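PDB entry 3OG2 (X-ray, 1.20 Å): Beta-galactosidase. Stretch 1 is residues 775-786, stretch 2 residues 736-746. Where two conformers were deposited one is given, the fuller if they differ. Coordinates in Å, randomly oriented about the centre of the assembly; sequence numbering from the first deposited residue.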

ATOM      1  N   ARG A 775      24.533 -38.475 -26.742  1.00 11.69           N
ATOM      2  CA  ARG A 775      23.561 -37.825 -25.887  1.00 11.12           C
ATOM      3  C   ARG A 775      23.980 -36.384 -25.616  1.00 10.57           C
ATOM      4  O   ARG A 775      25.142 -36.059 -25.354  1.00 13.23           O
ATOM      5  CB  ARG A 775      23.500 -38.572 -24.553  1.00 16.65           C
ATOM      6  CG  ARG A 775      22.383 -37.963 -23.665  1.00 29.88           C
ATOM      7  CD  ARG A 775      22.079 -38.920 -22.527  1.00 46.96           C
ATOM      8  NE  ARG A 775      20.902 -39.749 -22.783  1.00 55.06           N
ATOM      9  CZ  ARG A 775      20.421 -40.631 -21.899  1.00 53.28           C
ATOM     10  NH1 ARG A 775      21.032 -40.775 -20.725  1.00 53.69           N
ATOM     11  NH2 ARG A 775      19.350 -41.373 -22.153  1.00 72.08           N
ATOM     12  N   TYR A 776      22.998 -35.514 -25.687  1.00 10.18           N
ATOM     13  CA  TYR A 776      23.120 -34.104 -25.416  1.00  9.26           C
ATOM     14  C   TYR A 776      22.133 -33.666 -24.344  1.00  9.06           C
ATOM     15  O   TYR A 776      21.100 -34.325 -24.170  1.00 11.44           O
ATOM     16  CB  TYR A 776      22.773 -33.278 -26.717  1.00 11.37           C
ATOM     17  CG  TYR A 776      23.909 -33.439 -27.703  1.00 10.97           C
ATOM     18  CD1 TYR A 776      23.909 -34.528 -28.592  1.00  9.73           C
ATOM     19  CD2 TYR A 776      24.953 -32.529 -27.753  1.00 11.77           C
ATOM     20  CE1 TYR A 776      24.947 -34.684 -29.511  1.00 10.55           C
ATOM     21  CE2 TYR A 776      26.009 -32.684 -28.647  1.00 11.43           C
ATOM     22  CZ  TYR A 776      25.990 -33.771 -29.522  1.00 10.35           C
ATOM     23  OH  TYR A 776      27.013 -33.960 -30.398  1.00 12.17           O
ATOM     24  N   ILE A 777      22.456 -32.581 -23.665  1.00  9.07           N
ATOM     25  CA  ILE A 777      21.543 -32.078 -22.626  1.00  8.86           C
ATOM     26  C   ILE A 777      21.215 -30.610 -22.901  1.00  9.04           C
ATOM     27  O   ILE A 777      22.142 -29.786 -22.941  1.00 11.21           O
ATOM     28  CB  ILE A 777      22.130 -32.233 -21.193  1.00 11.50           C
ATOM     29  CG1 ILE A 777      22.468 -33.684 -20.920  1.00 15.21           C
ATOM     30  CG2 ILE A 777      21.138 -31.676 -20.196  1.00 13.45           C
ATOM     31  CD1 ILE A 777      23.081 -33.922 -19.530  1.00 18.77           C
ATOM     32  N   LEU A 778      19.949 -30.325 -23.069  1.00  9.45           N
ATOM     33  CA  LEU A 778      19.490 -28.939 -23.155  1.00  8.65           C
ATOM     34  C   LEU A 778      19.263 -28.421 -21.763  1.00  9.40           C
ATOM     35  O   LEU A 778      18.592 -29.048 -20.963  1.00 12.25           O
ATOM     36  CB  LEU A 778      18.176 -28.923 -23.944  1.00 10.30           C
ATOM     37  CG  LEU A 778      18.327 -29.149 -25.420  1.00 11.31           C
ATOM     38  CD1 LEU A 778      16.983 -29.564 -26.029  1.00 13.89           C
ATOM     39  CD2 LEU A 778      18.847 -27.896 -26.133  1.00 13.24           C
ATOM     40  N   THR A 779      19.812 -27.261 -21.449  1.00  8.30           N
ATOM     41  CA  THR A 779      19.480 -26.591 -20.189  1.00  8.73           C
ATOM     42  C   THR A 779      18.668 -25.359 -20.561  1.00  7.59           C
ATOM     43  O   THR A 779      19.114 -24.532 -21.346  1.00  9.29           O
ATOM     44  CB  THR A 779      20.735 -26.185 -19.371  1.00  9.42           C
ATOM     45  OG1 THR A 779      21.436 -27.361 -18.958  1.00  9.71           O
ATOM     46  CG2 THR A 779      20.331 -25.446 -18.108  1.00 10.92           C
ATOM     47  N   VAL A 780      17.446 -25.285 -20.004  1.00  8.10           N
ATOM     48  CA  VAL A 780      16.525 -24.210 -20.337  1.00  7.86           C
ATOM     49  C   VAL A 780      16.234 -23.468 -19.029  1.00  8.15           C
ATOM     50  O   VAL A 780      15.763 -24.097 -18.075  1.00 10.21           O
ATOM     51  CB  VAL A 780      15.213 -24.778 -20.916  1.00  8.36           C
ATOM     52  CG1 VAL A 780      14.230 -23.639 -21.242  1.00  9.85           C
ATOM     53  CG2 VAL A 780      15.536 -25.609 -22.125  1.00 10.93           C
ATOM     54  N   VAL A 781      16.521 -22.188 -18.930  1.00  8.18           N
ATOM     55  CA  VAL A 781      16.241 -21.387 -17.758  1.00  7.61           C
ATOM     56  C   VAL A 781      15.005 -20.562 -18.097  1.00  7.55           C
ATOM     57  O   VAL A 781      14.977 -19.923 -19.157  1.00  9.09           O
ATOM     58  CB  VAL A 781      17.433 -20.461 -17.440  1.00  8.63           C
ATOM     59  CG1 VAL A 781      17.135 -19.654 -16.152  1.00 10.06           C
ATOM     60  CG2 VAL A 781      18.714 -21.277 -17.287  1.00 10.57           C
ATOM     61  N   VAL A 782      13.994 -20.584 -17.242  1.00  7.74           N
ATOM     62  CA  VAL A 782      12.754 -19.870 -17.498  1.00  7.98           C
ATOM     63  C   VAL A 782      12.456 -19.031 -16.247  1.00  7.19           C
ATOM     64  O   VAL A 782      12.187 -19.607 -15.195  1.00  8.76           O
ATOM     65  CB  VAL A 782      11.554 -20.812 -17.776  1.00  9.11           C
ATOM     66  CG1 VAL A 782      10.309 -19.975 -18.068  1.00  9.79           C
ATOM     67  CG2 VAL A 782      11.889 -21.758 -18.936  1.00 10.16           C
ATOM     68  N   ASP A 783      12.567 -17.717 -16.363  1.00  8.11           N
ATOM     69  CA  ASP A 783      12.212 -16.931 -15.183  1.00 10.01           C
ATOM     70  C   ASP A 783      10.701 -16.926 -14.986  1.00  8.41           C
ATOM     71  O   ASP A 783       9.955 -17.079 -15.951  1.00  8.76           O
ATOM     72  CB  ASP A 783      12.573 -15.450 -15.334  1.00 12.17           C
ATOM     73  CG  ASP A 783      12.692 -14.815 -13.945  1.00 12.69           C
ATOM     74  OD1 ASP A 783      12.978 -15.525 -12.936  1.00 13.28           O
ATOM     75  OD2 ASP A 783      12.447 -13.578 -13.838  1.00 16.98           O
ATOM     76  N   SER A 784      10.232 -16.696 -13.778  1.00  8.48           N
ATOM     77  CA  SER A 784       8.831 -16.431 -13.517  1.00  8.74           C
ATOM     78  C   SER A 784       8.714 -15.104 -12.795  1.00  8.23           C
ATOM     79  O   SER A 784       9.444 -14.894 -11.802  1.00 10.06           O
ATOM     80  CB  SER A 784       8.190 -17.509 -12.626  1.00 10.33           C
ATOM     81  OG  SER A 784       6.836 -17.084 -12.330  1.00  9.96           O
ATOM     82  N   THR A 785       7.816 -14.250 -13.270  1.00  8.10           N
ATOM     83  CA  THR A 785       7.603 -12.975 -12.545  1.00  7.43           C
ATOM     84  C   THR A 785       6.415 -13.108 -11.607  1.00  6.53           C
ATOM     85  O   THR A 785       5.908 -12.106 -11.096  1.00  8.20           O
ATOM     86  CB  THR A 785       7.421 -11.827 -13.552  1.00  7.79           C
ATOM     87  OG1 THR A 785       6.425 -12.282 -14.490  1.00  8.91           O
ATOM     88  CG2 THR A 785       8.748 -11.548 -14.259  1.00  9.27           C
ATOM     89  N   GLY A 786       5.980 -14.322 -11.332  1.00  7.35           N
ATOM     90  CA  GLY A 786       4.907 -14.592 -10.342  1.00  7.79           C
ATOM     91  C   GLY A 786       3.781 -15.353 -10.998  1.00  6.82           C
ATOM     92  O   GLY A 786       3.799 -15.571 -12.229  1.00  7.96           O
TER
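Stretch 2 736-746: SAFASSVWLND

How does stretch 2 approach stretch 1? It starts as loop, from Ser 736 to Ala 739, becomes a strand at Ser 740 to Leu 744, and runs antiparallel to strand 775-782, with 170° between the two directions and a closest axis approach of 4.7 Å. Ser 736 makes the first contact: its O accepts a hydrogen bond from Thr 785 OG1 at 2.8 Å. Ala 737 turns the chain with positive phi, 70°. At Phe 738, with chi1 in p, the ring brings CD2 to 4.0 Å from Val 782 CG1.

What holds the backbones in register? The ladder begins just before the strand, where Asp 783 N donates to Ala 739 O at 2.9 Å. Ser 740 then faces Val 782 in a non-hydrogen-bonded pair, and its CA lies 3.0 Å from Val 781 O. Ser 741 pairs with Val 781 through both amides: Ser 741 N to Val 781 O is 3.0 Å, and Val 781 N to Ser 741 O is 2.9 Å. Two residues on, Trp 743 repeats the pattern, its N 2.9 Å from Thr 779 O and its O 2.8 Å from Thr 779 N.

Where do the side chains of the strand go? They alternate between faces. Val 742 shares one with Val 780 and Leu 778, its CG1 4.1 Å from Leu 778 CD2. Trp 743 takes the other, its CZ3 3.9 Å from Val 781 CG2. Leu 744 returns to the first, where its CD1 reaches Leu 778 CD2 at 3.9 Å and Tyr 776 CB at 3.8 Å.

How does the contact close? Asn 745, at phi 52°, still engages Ile 777 twice: its N donates to Ile 777 O at 2.8 Å, while its OD1 accepts from Ile 777 N at 2.9 Å. One water bridges Asn 745 O, Ile 777 O and Thr 779 OG1; another links Asn 745 ND2 to Arg 775 O. Asp 746 points away, outside the contact.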

ATOM      1  N   SER A 736       4.258 -12.071 -17.500  1.00  8.03           N
ATOM      2  CA  SER A 736       4.697 -10.852 -18.186  1.00  8.31           C
ATOM      3  C   SER A 736       6.146 -10.486 -17.795  1.00  8.06           C
ATOM      4  O   SER A 736       6.543 -10.557 -16.629  1.00  7.94           O
ATOM      5  CB  SER A 736       3.834  -9.676 -17.723  1.00  9.42           C
ATOM      6  OG  SER A 736       2.467  -9.962 -18.007  1.00 11.30           O
ATOM      7  N   ALA A 737       6.907 -10.089 -18.822  1.00  8.06           N
ATOM      8  CA  ALA A 737       8.287  -9.606 -18.621  1.00  8.68           C
ATOM      9  C   ALA A 737       9.234 -10.711 -18.201  1.00  8.09           C
ATOM     10  O   ALA A 737      10.332 -10.397 -17.726  1.00  9.57           O
ATOM     11  CB  ALA A 737       8.354  -8.414 -17.647  1.00  9.31           C
ATOM     12  N   PHE A 738       8.879 -11.982 -18.399  1.00  7.97           N
ATOM     13  CA  PHE A 738       9.826 -13.070 -18.122  1.00  8.17           C
ATOM     14  C   PHE A 738      10.871 -13.102 -19.229  1.00  7.80           C
ATOM     15  O   PHE A 738      10.794 -12.387 -20.244  1.00  9.44           O
ATOM     16  CB  PHE A 738       9.121 -14.437 -18.023  1.00  8.22           C
ATOM     17  CG  PHE A 738       8.914 -15.142 -19.353  1.00  8.49           C
ATOM     18  CD1 PHE A 738       8.074 -14.622 -20.362  1.00  8.62           C
ATOM     19  CD2 PHE A 738       9.596 -16.349 -19.613  1.00  8.27           C
ATOM     20  CE1 PHE A 738       7.931 -15.292 -21.565  1.00  9.15           C
ATOM     21  CE2 PHE A 738       9.431 -17.019 -20.819  1.00  8.62           C
ATOM     22  CZ  PHE A 738       8.623 -16.487 -21.798  1.00  9.33           C
ATOM     23  N   ALA A 739      11.867 -13.972 -19.028  1.00  8.01           N
ATOM     24  CA  ALA A 739      12.832 -14.285 -20.092  1.00  7.74           C
ATOM     25  C   ALA A 739      13.190 -15.761 -19.976  1.00  7.70           C
ATOM     26  O   ALA A 739      12.951 -16.404 -18.942  1.00  8.63           O
ATOM     27  CB  ALA A 739      14.128 -13.502 -19.938  1.00 10.39           C
ATOM     28  N   SER A 740      13.820 -16.286 -21.005  1.00  8.23           N
ATOM     29  CA  SER A 740      14.304 -17.660 -20.945  0.50  8.96           C
ATOM     30  C   SER A 740      15.605 -17.767 -21.752  1.00  9.43           C
ATOM     31  O   SER A 740      15.774 -17.011 -22.731  1.00 11.55           O
ATOM     32  CB  SER A 740      13.252 -18.644 -21.417  0.50 11.17           C
ATOM     33  OG  SER A 740      12.744 -18.418 -22.716  0.50 10.76           O
ATOM     34  N   SER A 741      16.480 -18.651 -21.373  1.00  8.86           N
ATOM     35  CA  SER A 741      17.758 -18.844 -22.053  1.00  8.49           C
ATOM     36  C   SER A 741      17.995 -20.349 -22.228  1.00  8.54           C
ATOM     37  O   SER A 741      17.590 -21.143 -21.357  1.00  9.84           O
ATOM     38  CB  SER A 741      18.897 -18.265 -21.219  1.00  9.71           C
ATOM     39  OG  SER A 741      18.762 -16.859 -21.106  1.00 10.68           O
ATOM     40  N   VAL A 742      18.689 -20.717 -23.298  1.00  8.84           N
ATOM     41  CA  VAL A 742      18.879 -22.132 -23.686  1.00  9.39           C
ATOM     42  C   VAL A 742      20.346 -22.417 -24.000  1.00  7.95           C
ATOM     43  O   VAL A 742      20.953 -21.657 -24.772  1.00  8.91           O
ATOM     44  CB  VAL A 742      18.034 -22.467 -24.922  1.00  9.49           C
ATOM     45  CG1 VAL A 742      18.228 -23.918 -25.380  1.00 11.69           C
ATOM     46  CG2 VAL A 742      16.542 -22.147 -24.658  1.00 10.63           C
ATOM     47  N   TRP A 743      20.878 -23.482 -23.433  1.00  8.28           N
ATOM     48  CA  TRP A 743      22.189 -24.032 -23.786  1.00  8.94           C
ATOM     49  C   TRP A 743      22.027 -25.465 -24.229  1.00  8.49           C
ATOM     50  O   TRP A 743      21.148 -26.197 -23.726  1.00  8.94           O
ATOM     51  CB  TRP A 743      23.086 -24.033 -22.532  1.00  9.20           C
ATOM     52  CG  TRP A 743      23.560 -22.643 -22.168  1.00  9.21           C
ATOM     53  CD1 TRP A 743      24.779 -22.116 -22.513  1.00 10.68           C
ATOM     54  CD2 TRP A 743      22.873 -21.653 -21.413  1.00  9.77           C
ATOM     55  NE1 TRP A 743      24.861 -20.839 -22.003  1.00 10.29           N
ATOM     56  CE2 TRP A 743      23.712 -20.507 -21.320  1.00  9.83           C
ATOM     57  CE3 TRP A 743      21.619 -21.617 -20.794  1.00  9.67           C
ATOM     58  CZ2 TRP A 743      23.346 -19.336 -20.648  1.00 11.00           C
ATOM     59  CZ3 TRP A 743      21.249 -20.435 -20.112  1.00  9.64           C
ATOM     60  CH2 TRP A 743      22.112 -19.328 -20.054  1.00 10.06           C
ATOM     61  N   LEU A 744      22.893 -25.869 -25.119  1.00  9.45           N
ATOM     62  CA  LEU A 744      23.061 -27.260 -25.558  1.00  9.99           C
ATOM     63  C   LEU A 744      24.413 -27.691 -25.014  1.00  9.79           C
ATOM     64  O   LEU A 744      25.437 -27.178 -25.489  1.00 10.40           O
ATOM     65  CB  LEU A 744      23.030 -27.311 -27.084  1.00 10.50           C
ATOM     66  CG  LEU A 744      23.313 -28.703 -27.653  1.00 14.02           C
ATOM     67  CD1 LEU A 744      22.140 -29.629 -27.379  1.00 17.55           C
ATOM     68  CD2 LEU A 744      23.625 -28.584 -29.143  1.00 18.91           C
ATOM     69  N   ASN A 745      24.455 -28.597 -24.024  1.00 10.13           N
ATOM     70  CA  ASN A 745      25.678 -28.850 -23.277  1.00 10.45           C
ATOM     71  C   ASN A 745      26.195 -27.502 -22.776  1.00 10.41           C
ATOM     72  O   ASN A 745      25.442 -26.772 -22.118  1.00 10.96           O
ATOM     73  CB  ASN A 745      26.705 -29.622 -24.142  1.00 11.22           C
ATOM     74  CG  ASN A 745      26.221 -31.032 -24.409  1.00 12.09           C
ATOM     75  OD1 ASN A 745      25.190 -31.528 -23.922  1.00 13.26           O
ATOM     76  ND2 ASN A 745      27.020 -31.728 -25.200  1.00 15.85           N
ATOM     77  N   ASP A 746      27.444 -27.132 -23.118  1.00 11.92           N
ATOM     78  CA  ASP A 746      27.964 -25.811 -22.675  1.00 12.42           C
ATOM     79  C   ASP A 746      27.861 -24.757 -23.763  1.00 12.79           C
ATOM     80  O   ASP A 746      28.353 -23.622 -23.611  1.00 15.60           O
ATOM     81  CB  ASP A 746      29.412 -25.995 -22.209  1.00 16.31           C
ATOM     82  CG  ASP A 746      30.304 -26.592 -23.293  1.00 22.43           C
ATOM     83  OD1 ASP A 746      29.896 -27.020 -24.386  1.00 23.85           O
ATOM     84  OD2 ASP A 746      31.529 -26.615 -23.034  1.00 32.48           O
TER
HETATM   85  O   HOH W   1      23.220 -28.000 -20.964  1.00 13.30           O
HETATM   86  O   HOH W   2      27.383 -34.555 -25.869  1.00 17.96           O